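Long-range contacts in homoserine dehydrogenase (Thermoplasma acidophilum, PDB 3ING), which probably catalyses the NADP-dependent interconversion of aspartate semialdehyde and homoserine on the route to threonine and methionine: residues A[99-107]-A[124-132]; A[171-179]-A[191-201]. All coordinates share one frame; numbering follows the deposited sequence.

Interaction 1. Residues A[99-107]-A[124-132]; sequences EYSLYRMAF and KWHDIMDSA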
loop_
_atom_site.group_PDB
_atom_site.type_symbol
_atom_site.label_atom_id
_atom_site.label_comp_id
_atom_site.label_asym_id
_atom_site.label_seq_id
_atom_site.Cartn_x
_atom_site.Cartn_y
_atom_site.Cartn_z
ATOM N N GLU A 99 4.871 -2.054 -28.331
ATOM C CA GLU A 99 5.122 -2.401 -26.947
ATOM C C GLU A 99 5.131 -3.919 -26.758
ATOM O O GLU A 99 6.022 -4.478 -26.100
ATOM C CB GLU A 99 4.069 -1.748 -26.073
ATOM C CG GLU A 99 4.130 -0.184 -26.009
ATOM C CD GLU A 99 3.349 0.586 -27.082
ATOM O OE1 GLU A 99 2.933 -0.023 -28.092
ATOM O OE2 GLU A 99 3.210 1.848 -26.927
ATOM N N TYR A 100 4.126 -4.590 -27.323
ATOM C CA TYR A 100 4.114 -6.037 -27.292
ATOM C C TYR A 100 5.421 -6.606 -27.857
ATOM O O TYR A 100 6.002 -7.505 -27.275
ATOM C CB TYR A 100 2.906 -6.623 -28.042
ATOM C CG TYR A 100 3.104 -8.065 -28.487
ATOM C CD1 TYR A 100 3.149 -9.108 -27.563
ATOM C CD2 TYR A 100 3.263 -8.374 -29.817
ATOM C CE1 TYR A 100 3.335 -10.440 -27.990
ATOM C CE2 TYR A 100 3.475 -9.693 -30.247
ATOM C CZ TYR A 100 3.494 -10.706 -29.320
ATOM O OH TYR A 100 3.683 -12.004 -29.722
ATOM N N SER A 101 5.862 -6.094 -28.997
ATOM C CA SER A 101 7.059 -6.555 -29.625
ATOM C C SER A 101 8.273 -6.341 -28.719
ATOM O O SER A 101 9.132 -7.208 -28.589
ATOM C CB SER A 101 7.242 -5.837 -30.968
ATOM O OG SER A 101 6.151 -6.116 -31.843
ATOM N N LEU A 102 8.331 -5.186 -28.087
ATOM C CA LEU A 102 9.398 -4.887 -27.182
ATOM C C LEU A 102 9.443 -5.853 -26.007
ATOM O O LEU A 102 10.500 -6.374 -25.711
ATOM C CB LEU A 102 9.276 -3.446 -26.704
ATOM C CG LEU A 102 10.324 -2.879 -25.776
ATOM C CD1 LEU A 102 11.665 -2.792 -26.472
ATOM C CD2 LEU A 102 9.817 -1.505 -25.293
ATOM N N TYR A 103 8.312 -6.084 -25.356
ATOM C CA TYR A 103 8.244 -6.932 -24.178
ATOM C C TYR A 103 8.556 -8.367 -24.560
ATOM O O TYR A 103 9.313 -9.041 -23.874
ATOM C CB TYR A 103 6.876 -6.840 -23.483
ATOM C CG TYR A 103 6.423 -5.404 -23.161
ATOM C CD1 TYR A 103 7.312 -4.352 -23.115
ATOM C CD2 TYR A 103 5.077 -5.111 -22.946
ATOM C CE1 TYR A 103 6.849 -3.053 -22.869
ATOM C CE2 TYR A 103 4.631 -3.834 -22.723
ATOM C CZ TYR A 103 5.523 -2.808 -22.689
ATOM O OH TYR A 103 5.035 -1.535 -22.482
ATOM N N ARG A 104 8.048 -8.801 -25.717
ATOM C CA ARG A 104 8.328 -10.148 -26.201
ATOM C C ARG A 104 9.839 -10.313 -26.417
ATOM O O ARG A 104 10.445 -11.278 -25.937
ATOM C CB ARG A 104 7.572 -10.422 -27.497
ATOM C CG ARG A 104 7.957 -11.791 -28.073
ATOM C CD ARG A 104 7.026 -12.218 -29.133
ATOM N NE ARG A 104 7.554 -13.347 -29.899
ATOM C CZ ARG A 104 6.898 -13.954 -30.877
ATOM N NH1 ARG A 104 5.700 -13.544 -31.248
ATOM N NH2 ARG A 104 7.456 -14.978 -31.505
HETATM N N MSE A 105 10.453 -9.354 -27.101
HETATM C CA MSE A 105 11.898 -9.392 -27.289
HETATM C C MSE A 105 12.633 -9.470 -25.950
HETATM O O MSE A 105 13.569 -10.291 -25.773
HETATM C CB MSE A 105 12.382 -8.148 -28.021
HETATM C CG MSE A 105 13.909 -8.099 -28.187
HETATM SE SE MSE A 105 14.453 -6.475 -29.127
HETATM C CE MSE A 105 13.405 -6.760 -30.690
ATOM N N ALA A 106 12.224 -8.620 -25.007
ATOM C CA ALA A 106 12.806 -8.627 -23.664
ATOM C C ALA A 106 12.677 -9.996 -23.001
ATOM O O ALA A 106 13.669 -10.548 -22.522
ATOM C CB ALA A 106 12.173 -7.554 -22.788
ATOM N N PHE A 107 11.455 -10.535 -22.968
ATOM C CA PHE A 107 11.187 -11.810 -22.319
ATOM C C PHE A 107 12.007 -12.922 -22.906
ATOM O O PHE A 107 12.506 -13.786 -22.175
ATOM C CB PHE A 107 9.719 -12.234 -22.438
ATOM C CG PHE A 107 8.741 -11.328 -21.781
ATOM C CD1 PHE A 107 9.014 -10.697 -20.568
ATOM C CD2 PHE A 107 7.492 -11.182 -22.329
ATOM C CE1 PHE A 107 8.085 -9.887 -19.973
ATOM C CE2 PHE A 107 6.545 -10.399 -21.749
ATOM C CZ PHE A 107 6.829 -9.735 -20.560
ATOM N N LYS A 124 -2.963 -5.284 -25.904
ATOM C CA LYS A 124 -2.364 -6.579 -26.181
ATOM C C LYS A 124 -2.075 -7.395 -24.901
ATOM O O LYS A 124 -1.093 -8.141 -24.827
ATOM C CB LYS A 124 -1.059 -6.370 -26.969
ATOM C CG LYS A 124 -1.196 -5.616 -28.314
ATOM C CD LYS A 124 -0.876 -6.420 -29.537
ATOM C CE LYS A 124 -1.367 -7.845 -29.469
ATOM N NZ LYS A 124 -1.786 -8.390 -30.766
ATOM N N TRP A 125 -2.973 -7.304 -23.935
ATOM C CA TRP A 125 -2.812 -7.986 -22.644
ATOM C C TRP A 125 -2.589 -9.464 -22.860
ATOM O O TRP A 125 -1.675 -10.053 -22.300
ATOM C CB TRP A 125 -4.077 -7.804 -21.805
ATOM C CG TRP A 125 -4.007 -8.412 -20.466
ATOM C CD1 TRP A 125 -4.228 -9.724 -20.137
ATOM C CD2 TRP A 125 -3.661 -7.743 -19.248
ATOM N NE1 TRP A 125 -4.056 -9.894 -18.791
ATOM C CE2 TRP A 125 -3.709 -8.695 -18.224
ATOM C CE3 TRP A 125 -3.312 -6.422 -18.931
ATOM C CZ2 TRP A 125 -3.406 -8.385 -16.903
ATOM C CZ3 TRP A 125 -3.019 -6.108 -17.614
ATOM C CH2 TRP A 125 -3.070 -7.093 -16.614
ATOM N N HIS A 126 -3.428 -10.062 -23.688
ATOM C CA HIS A 126 -3.364 -11.504 -23.919
ATOM C C HIS A 126 -2.007 -11.949 -24.462
ATOM O O HIS A 126 -1.386 -12.857 -23.919
ATOM C CB HIS A 126 -4.486 -11.976 -24.857
ATOM C CG HIS A 126 -4.328 -13.405 -25.284
ATOM N ND1 HIS A 126 -4.802 -14.463 -24.529
ATOM C CD2 HIS A 126 -3.696 -13.954 -26.347
ATOM C CE1 HIS A 126 -4.481 -15.602 -25.123
ATOM N NE2 HIS A 126 -3.781 -15.324 -26.213
ATOM N N ASP A 127 -1.556 -11.312 -25.543
ATOM C CA ASP A 127 -0.310 -11.698 -26.162
ATOM C C ASP A 127 0.865 -11.381 -25.273
ATOM O O ASP A 127 1.800 -12.160 -25.182
ATOM C CB ASP A 127 -0.141 -11.004 -27.510
ATOM C CG ASP A 127 -1.150 -11.493 -28.531
ATOM O OD1 ASP A 127 -1.366 -12.711 -28.549
ATOM O OD2 ASP A 127 -1.720 -10.660 -29.272
ATOM N N ILE A 128 0.820 -10.245 -24.596
ATOM C CA ILE A 128 1.886 -9.934 -23.658
ATOM C C ILE A 128 1.956 -10.960 -22.530
ATOM O O ILE A 128 3.047 -11.414 -22.183
ATOM C CB ILE A 128 1.738 -8.529 -23.064
ATOM C CG1 ILE A 128 1.983 -7.485 -24.157
ATOM C CG2 ILE A 128 2.686 -8.368 -21.836
ATOM C CD1 ILE A 128 1.587 -6.057 -23.759
HETATM N N MSE A 129 0.820 -11.354 -21.945
HETATM C CA MSE A 129 0.900 -12.324 -20.802
HETATM C C MSE A 129 1.277 -13.706 -21.251
HETATM O O MSE A 129 1.947 -14.449 -20.522
HETATM C CB MSE A 129 -0.397 -12.344 -20.027
HETATM C CG MSE A 129 -0.721 -10.973 -19.476
HETATM SE SE MSE A 129 0.727 -10.232 -18.314
HETATM C CE MSE A 129 -0.068 -8.556 -17.914
ATOM N N ASP A 130 0.862 -14.056 -22.462
ATOM C CA ASP A 130 1.240 -15.324 -23.057
ATOM C C ASP A 130 2.752 -15.411 -23.236
ATOM O O ASP A 130 3.367 -16.429 -22.937
ATOM C CB ASP A 130 0.569 -15.468 -24.397
ATOM C CG ASP A 130 0.828 -16.798 -25.036
ATOM O OD1 ASP A 130 0.979 -17.797 -24.297
ATOM O OD2 ASP A 130 0.870 -16.826 -26.282
ATOM N N SER A 131 3.355 -14.356 -23.755
ATOM C CA SER A 131 4.799 -14.361 -23.968
ATOM C C SER A 131 5.507 -14.392 -22.600
ATOM O O SER A 131 6.529 -15.068 -22.425
ATOM C CB SER A 131 5.193 -13.145 -24.814
ATOM O OG SER A 131 6.589 -13.090 -25.048
ATOM N N ALA A 132 4.975 -13.661 -21.623
ATOM C CA ALA A 132 5.548 -13.681 -20.269
ATOM C C ALA A 132 5.523 -15.129 -19.716
ATOM O O ALA A 132 6.520 -15.662 -19.220
ATOM C CB ALA A 132 4.777 -12.726 -19.347
HETATM O O HOH W 1 2.994 -13.734 -27.960
#
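The ring of Tyr100 leans obliquely against Asp127 and Ile128 of segment 124-132, its CE1 3.6 Å from Asp127 CB and its CD1 3.9 Å from Ile128 CG1, which meets the ring in its plane at the edge. The tyrosine's CG is anti to the backbone N (chi1 158°), which carries the ring across to the neighbouring helix and brings Tyr100 OH within 2.6 Å of a water that also gives a weak hydrogen bond to Asp127 O. Arg104 NH1 donates to the same hydroxyl, Tyr100 OH, over 3.0 Å, while Arg104 NE is paired with Glu108. Replacing Tyr100 with an alanine would probably open a gap beside Asp127 and Ile128 and leave the bridging water and Arg104 NH1 without their hydroxyl partner. The two helices run nearly parallel, 5° apart, as successive helices on one side of the Rossmann-type sheet, linked through strand 112-115. Deeper in, Ile128 puts CD1 at the edge of the Tyr103 ring, 3.7 Å from Tyr103 CD2; that tyrosine's hydroxyl is bound by Asp88 and Thr115. Farther along, Phe107 is held between backbones: Tyr103 O lies over one face and Ala132 CA over the opposite one, a CH-pi contact 4.0 Å from the Phe107 centroid. Ser131 OG approaches the same ring in its plane, 3.4 Å from Phe107 CD2, and also touches Arg104 CG.

Interaction 2. Residues A[171-179]-A[191-201]; sequences VSSTINYVI and VVDDAIKKGIA. With NDP (NADPH dihydro-nicotinamide-adenine-dinucleotide phosphate), chain C.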
loop_
_atom_site.group_PDB
_atom_site.type_symbol
_atom_site.label_atom_id
_atom_site.label_comp_id
_atom_site.label_asym_id
_atom_site.label_seq_id
_atom_site.Cartn_x
_atom_site.Cartn_y
_atom_site.Cartn_z
ATOM N N VAL A 171 -7.837 8.655 -11.636
ATOM C CA VAL A 171 -6.555 8.066 -11.996
ATOM C C VAL A 171 -5.937 8.642 -13.258
ATOM O O VAL A 171 -4.819 8.328 -13.557
ATOM C CB VAL A 171 -6.701 6.503 -12.143
ATOM C CG1 VAL A 171 -7.130 5.840 -10.812
ATOM C CG2 VAL A 171 -7.653 6.110 -13.280
ATOM N N SER A 172 -6.664 9.470 -14.007
ATOM C CA SER A 172 -6.152 10.085 -15.254
ATOM C C SER A 172 -6.053 11.576 -14.912
ATOM O O SER A 172 -7.055 12.237 -14.713
ATOM C CB SER A 172 -7.095 9.808 -16.446
ATOM O OG SER A 172 -6.614 10.314 -17.703
ATOM N N SER A 173 -4.824 12.070 -14.837
ATOM C CA SER A 173 -4.549 13.427 -14.368
ATOM C C SER A 173 -5.081 14.526 -15.265
ATOM O O SER A 173 -6.039 15.247 -14.895
ATOM C CB SER A 173 -3.052 13.628 -14.206
ATOM O OG SER A 173 -2.526 12.831 -13.178
ATOM N N THR A 174 -4.483 14.639 -16.452
ATOM C CA THR A 174 -4.738 15.798 -17.331
ATOM C C THR A 174 -6.229 16.075 -17.584
ATOM O O THR A 174 -6.678 17.226 -17.458
ATOM C CB THR A 174 -3.918 15.715 -18.637
ATOM O OG1 THR A 174 -2.545 15.740 -18.301
ATOM C CG2 THR A 174 -4.238 16.920 -19.609
ATOM N N ILE A 175 -7.012 15.038 -17.878
ATOM C CA ILE A 175 -8.460 15.254 -18.127
ATOM C C ILE A 175 -9.122 15.824 -16.883
ATOM O O ILE A 175 -9.965 16.704 -16.959
ATOM C CB ILE A 175 -9.170 13.960 -18.644
ATOM C CG1 ILE A 175 -10.597 14.274 -19.136
ATOM C CG2 ILE A 175 -9.106 12.830 -17.606
ATOM C CD1 ILE A 175 -11.207 13.233 -20.091
ATOM N N ASN A 176 -8.702 15.371 -15.712
ATOM C CA ASN A 176 -9.304 15.851 -14.492
ATOM C C ASN A 176 -8.896 17.295 -14.161
ATOM O O ASN A 176 -9.703 18.117 -13.747
ATOM C CB ASN A 176 -9.016 14.876 -13.351
ATOM C CG ASN A 176 -10.101 13.846 -13.213
ATOM O OD1 ASN A 176 -11.218 14.178 -12.787
ATOM N ND2 ASN A 176 -9.809 12.590 -13.612
ATOM N N TYR A 177 -7.628 17.591 -14.396
ATOM C CA TYR A 177 -7.065 18.909 -14.198
ATOM C C TYR A 177 -7.777 19.864 -15.116
ATOM O O TYR A 177 -8.158 21.004 -14.725
ATOM C CB TYR A 177 -5.571 18.826 -14.538
ATOM C CG TYR A 177 -4.724 20.015 -14.187
ATOM C CD1 TYR A 177 -4.453 20.319 -12.871
ATOM C CD2 TYR A 177 -4.134 20.798 -15.173
ATOM C CE1 TYR A 177 -3.649 21.400 -12.530
ATOM C CE2 TYR A 177 -3.335 21.874 -14.844
ATOM C CZ TYR A 177 -3.091 22.163 -13.513
ATOM O OH TYR A 177 -2.266 23.190 -13.120
ATOM N N VAL A 178 -7.979 19.420 -16.358
ATOM C CA VAL A 178 -8.682 20.257 -17.371
ATOM C C VAL A 178 -10.101 20.557 -16.948
ATOM O O VAL A 178 -10.524 21.688 -16.947
ATOM C CB VAL A 178 -8.701 19.593 -18.778
ATOM C CG1 VAL A 178 -9.762 20.212 -19.668
ATOM C CG2 VAL A 178 -7.300 19.697 -19.430
ATOM N N ILE A 179 -10.856 19.533 -16.595
ATOM C CA ILE A 179 -12.247 19.710 -16.148
ATOM C C ILE A 179 -12.306 20.644 -14.940
ATOM O O ILE A 179 -13.081 21.587 -14.905
ATOM C CB ILE A 179 -12.867 18.310 -15.791
ATOM C CG1 ILE A 179 -13.092 17.480 -17.062
ATOM C CG2 ILE A 179 -14.175 18.451 -15.035
ATOM C CD1 ILE A 179 -13.450 16.020 -16.775
ATOM N N VAL A 191 -4.869 25.788 -19.389
ATOM C CA VAL A 191 -4.800 24.614 -18.568
ATOM C C VAL A 191 -3.833 23.614 -19.197
ATOM O O VAL A 191 -2.937 23.092 -18.516
ATOM C CB VAL A 191 -6.181 23.934 -18.363
ATOM C CG1 VAL A 191 -6.037 22.751 -17.340
ATOM C CG2 VAL A 191 -7.248 24.945 -17.898
ATOM N N VAL A 192 -3.983 23.366 -20.500
ATOM C CA VAL A 192 -3.048 22.441 -21.187
ATOM C C VAL A 192 -1.588 22.908 -20.991
ATOM O O VAL A 192 -0.682 22.085 -20.750
ATOM C CB VAL A 192 -3.370 22.290 -22.709
ATOM C CG1 VAL A 192 -2.205 21.668 -23.470
ATOM C CG2 VAL A 192 -4.701 21.478 -22.903
ATOM N N ASP A 193 -1.370 24.226 -21.034
ATOM C CA ASP A 193 -0.027 24.806 -20.838
ATOM C C ASP A 193 0.464 24.424 -19.429
ATOM O O ASP A 193 1.581 23.942 -19.266
ATOM C CB ASP A 193 -0.106 26.317 -21.023
ATOM C CG ASP A 193 1.234 27.055 -20.782
ATOM O OD1 ASP A 193 2.290 26.559 -21.144
ATOM O OD2 ASP A 193 1.204 28.184 -20.271
ATOM N N ASP A 194 -0.384 24.598 -18.419
ATOM C CA ASP A 194 -0.019 24.198 -17.079
ATOM C C ASP A 194 0.233 22.702 -16.953
ATOM O O ASP A 194 1.145 22.317 -16.248
ATOM C CB ASP A 194 -1.079 24.579 -16.063
ATOM C CG ASP A 194 -1.093 26.063 -15.765
ATOM O OD1 ASP A 194 -0.052 26.713 -15.971
ATOM O OD2 ASP A 194 -2.149 26.550 -15.336
ATOM N N ALA A 195 -0.602 21.866 -17.573
ATOM C CA ALA A 195 -0.379 20.406 -17.514
ATOM C C ALA A 195 0.983 19.986 -18.114
ATOM O O ALA A 195 1.667 19.110 -17.591
ATOM C CB ALA A 195 -1.531 19.649 -18.201
ATOM N N ILE A 196 1.360 20.620 -19.226
ATOM C CA ILE A 196 2.641 20.385 -19.872
ATOM C C ILE A 196 3.764 20.848 -18.955
ATOM O O ILE A 196 4.746 20.149 -18.798
ATOM C CB ILE A 196 2.711 21.069 -21.277
ATOM C CG1 ILE A 196 1.708 20.394 -22.232
ATOM C CG2 ILE A 196 4.103 21.018 -21.832
ATOM C CD1 ILE A 196 1.595 21.037 -23.578
ATOM N N LYS A 197 3.612 22.020 -18.347
ATOM C CA LYS A 197 4.590 22.522 -17.382
ATOM C C LYS A 197 4.761 21.575 -16.206
ATOM O O LYS A 197 5.879 21.315 -15.807
ATOM C CB LYS A 197 4.194 23.914 -16.894
ATOM C CG LYS A 197 4.509 24.998 -17.894
ATOM C CD LYS A 197 3.902 26.356 -17.490
ATOM C CE LYS A 197 4.381 27.455 -18.455
ATOM N NZ LYS A 197 3.766 28.798 -18.189
ATOM N N LYS A 198 3.670 21.037 -15.669
ATOM C CA LYS A 198 3.755 20.037 -14.626
ATOM C C LYS A 198 4.366 18.718 -15.098
ATOM O O LYS A 198 4.959 17.972 -14.307
ATOM C CB LYS A 198 2.361 19.729 -14.060
ATOM C CG LYS A 198 1.722 20.836 -13.267
ATOM C CD LYS A 198 0.745 20.300 -12.167
ATOM C CE LYS A 198 -0.282 19.281 -12.673
ATOM N NZ LYS A 198 -1.392 18.987 -11.644
ATOM N N GLY A 199 4.216 18.425 -16.382
ATOM C CA GLY A 199 4.776 17.216 -16.961
ATOM C C GLY A 199 3.828 16.046 -16.984
ATOM O O GLY A 199 4.280 14.931 -17.233
ATOM N N ILE A 200 2.528 16.299 -16.787
ATOM C CA ILE A 200 1.524 15.245 -16.684
ATOM C C ILE A 200 0.783 14.946 -18.002
ATOM O O ILE A 200 0.121 13.948 -18.080
ATOM C CB ILE A 200 0.427 15.537 -15.587
ATOM C CG1 ILE A 200 -0.362 16.802 -15.911
ATOM C CG2 ILE A 200 1.062 15.578 -14.131
ATOM C CD1 ILE A 200 -1.674 17.087 -15.038
ATOM N N ALA A 201 0.861 15.802 -19.005
ATOM C CA ALA A 201 0.131 15.589 -20.261
ATOM C C ALA A 201 0.787 14.473 -21.051
ATOM O O ALA A 201 2.011 14.338 -21.033
ATOM C CB ALA A 201 0.144 16.855 -21.087
HETATM P PA NDP C . 7.822 11.931 -22.991
HETATM O O1A NDP C . 8.231 13.074 -22.154
HETATM O O2A NDP C . 7.245 12.253 -24.318
HETATM O O5B NDP C . 9.074 10.950 -23.247
HETATM C C5B NDP C . 9.067 9.823 -24.100
HETATM C C4B NDP C . 10.481 9.295 -24.284
HETATM O O4B NDP C . 10.518 8.235 -25.206
HETATM C C3B NDP C . 11.413 10.349 -24.897
HETATM O O3B NDP C . 12.763 10.102 -24.537
HETATM C C2B NDP C . 11.231 10.138 -26.361
HETATM O O2B NDP C . 12.296 10.592 -27.148
HETATM C C1B NDP C . 11.206 8.633 -26.390
HETATM N N9A NDP C . 10.533 8.046 -27.541
HETATM C C8A NDP C . 9.485 8.498 -28.294
HETATM N N7A NDP C . 9.192 7.532 -29.221
HETATM C C5A NDP C . 10.036 6.505 -29.042
HETATM C C6A NDP C . 10.154 5.316 -29.732
HETATM N N6A NDP C . 9.176 4.901 -30.533
HETATM N N1A NDP C . 11.114 4.477 -29.290
HETATM C C2A NDP C . 11.978 4.779 -28.258
HETATM N N3A NDP C . 11.871 5.963 -27.551
HETATM C C4A NDP C . 10.880 6.796 -27.983
HETATM O O3 NDP C . 6.790 11.004 -22.179
HETATM P PN NDP C . 6.648 10.907 -20.581
HETATM O O1N NDP C . 5.842 12.066 -20.091
HETATM O O2N NDP C . 8.019 10.662 -20.035
HETATM O O5D NDP C . 5.730 9.583 -20.381
HETATM C C5D NDP C . 6.376 8.349 -20.697
HETATM C C4D NDP C . 5.388 7.205 -20.488
HETATM O O4D NDP C . 4.997 7.219 -19.133
HETATM C C3D NDP C . 4.116 7.339 -21.282
HETATM O O3D NDP C . 3.707 6.111 -21.897
HETATM C C2D NDP C . 3.100 7.843 -20.276
HETATM O O2D NDP C . 1.784 7.481 -20.597
HETATM C C1D NDP C . 3.584 7.178 -19.009
HETATM N N1N NDP C . 3.128 7.829 -17.793
HETATM C C2N NDP C . 3.414 9.154 -17.590
HETATM C C3N NDP C . 2.858 9.878 -16.545
HETATM C C7N NDP C . 3.326 11.263 -16.304
HETATM O O7N NDP C . 3.390 11.659 -14.987
HETATM N N7N NDP C . 3.781 12.039 -17.278
HETATM C C4N NDP C . 2.185 9.168 -15.375
HETATM C C5N NDP C . 1.958 7.715 -15.685
HETATM C C6N NDP C . 2.443 7.113 -16.843
HETATM P P2B NDP C . 12.869 12.088 -27.082
HETATM O O1X NDP C . 13.799 12.063 -28.265
HETATM O O2X NDP C . 13.465 12.441 -25.687
HETATM O O3X NDP C . 11.668 12.944 -27.331
HETATM O O HOH W 2 -2.533 12.772 -18.270
#
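Helices 173-179 and 191-198 pack with their axes 9.7 Å apart at an angle of 141°, and the second ends in a Schellman motif in which Ile200 N bonds to Ala195 O and Gly199, at positive phi, takes the C-prime place. Tyr177 is a knob in a hole formed by Val191, Asp194, Ala195 and Lys198. A chi1 of -170°, with CG turned away from the backbone N, sends the ring into that hole. Lys198 bends at chi3 to bring CE over one face, and its NZ stands 4.0 Å from the Tyr177 centroid, an off-centre cation-pi contact. Asp194 CB meets the ring at its edge, 3.5 Å from Tyr177 OH, while Val191 CG1, in the conformer modelled here, packs obliquely against Tyr177 CD2 at 3.5 Å and also touches Val178 CG2. Both charged neighbours have partners beyond the contact: Lys198 NZ pairs with Asp283, and Asp194 OD2 with Arg186. Nearer the turn, Ile200 lays CG1 3.4 Å from Thr174 OG1 and turns CD1 toward Ser173 CB. A water accepts from Thr174 N and donates to Ile200 O, joining the backbone at Thr174 to the backbone beyond the end of helix 191-198. Gly199 O, also bound by Asn14 ND2, accepts a hydrogen bond from the carboxamide nitrogen of NADPH, with NDP N7N 2.9 Å from Gly199 O and an N-H...O angle of 159°. The amide nitrogen of the carboxamide is thus met by a main-chain carbonyl that the Schellman turn presents, so this bond does not depend on a side chain.

How the interactions relate
Interaction 1 comes first along the chain, within the NAD-binding region, and interaction 2 follows in the homoserine dehydrogenase family region. Their centres are 30 Å apart, on opposite sides of the chain's centre, and their nearest atoms remain about 14 Å apart. Helices 97-108 and 119-135 belong with the mixed sheet of the nucleotide-binding fold, whereas helices 173-183 and 188-198 follow strand 164-170 of the separate antiparallel sheet. NADPH lies against interaction 2, while in interaction 1 the Tyr103 side chain is about 8 Å from it. Interaction 1 is thus internal packing of the Rossmann-type domain, whereas interaction 2, in the second family region, borders the nicotinamide end of the cofactor.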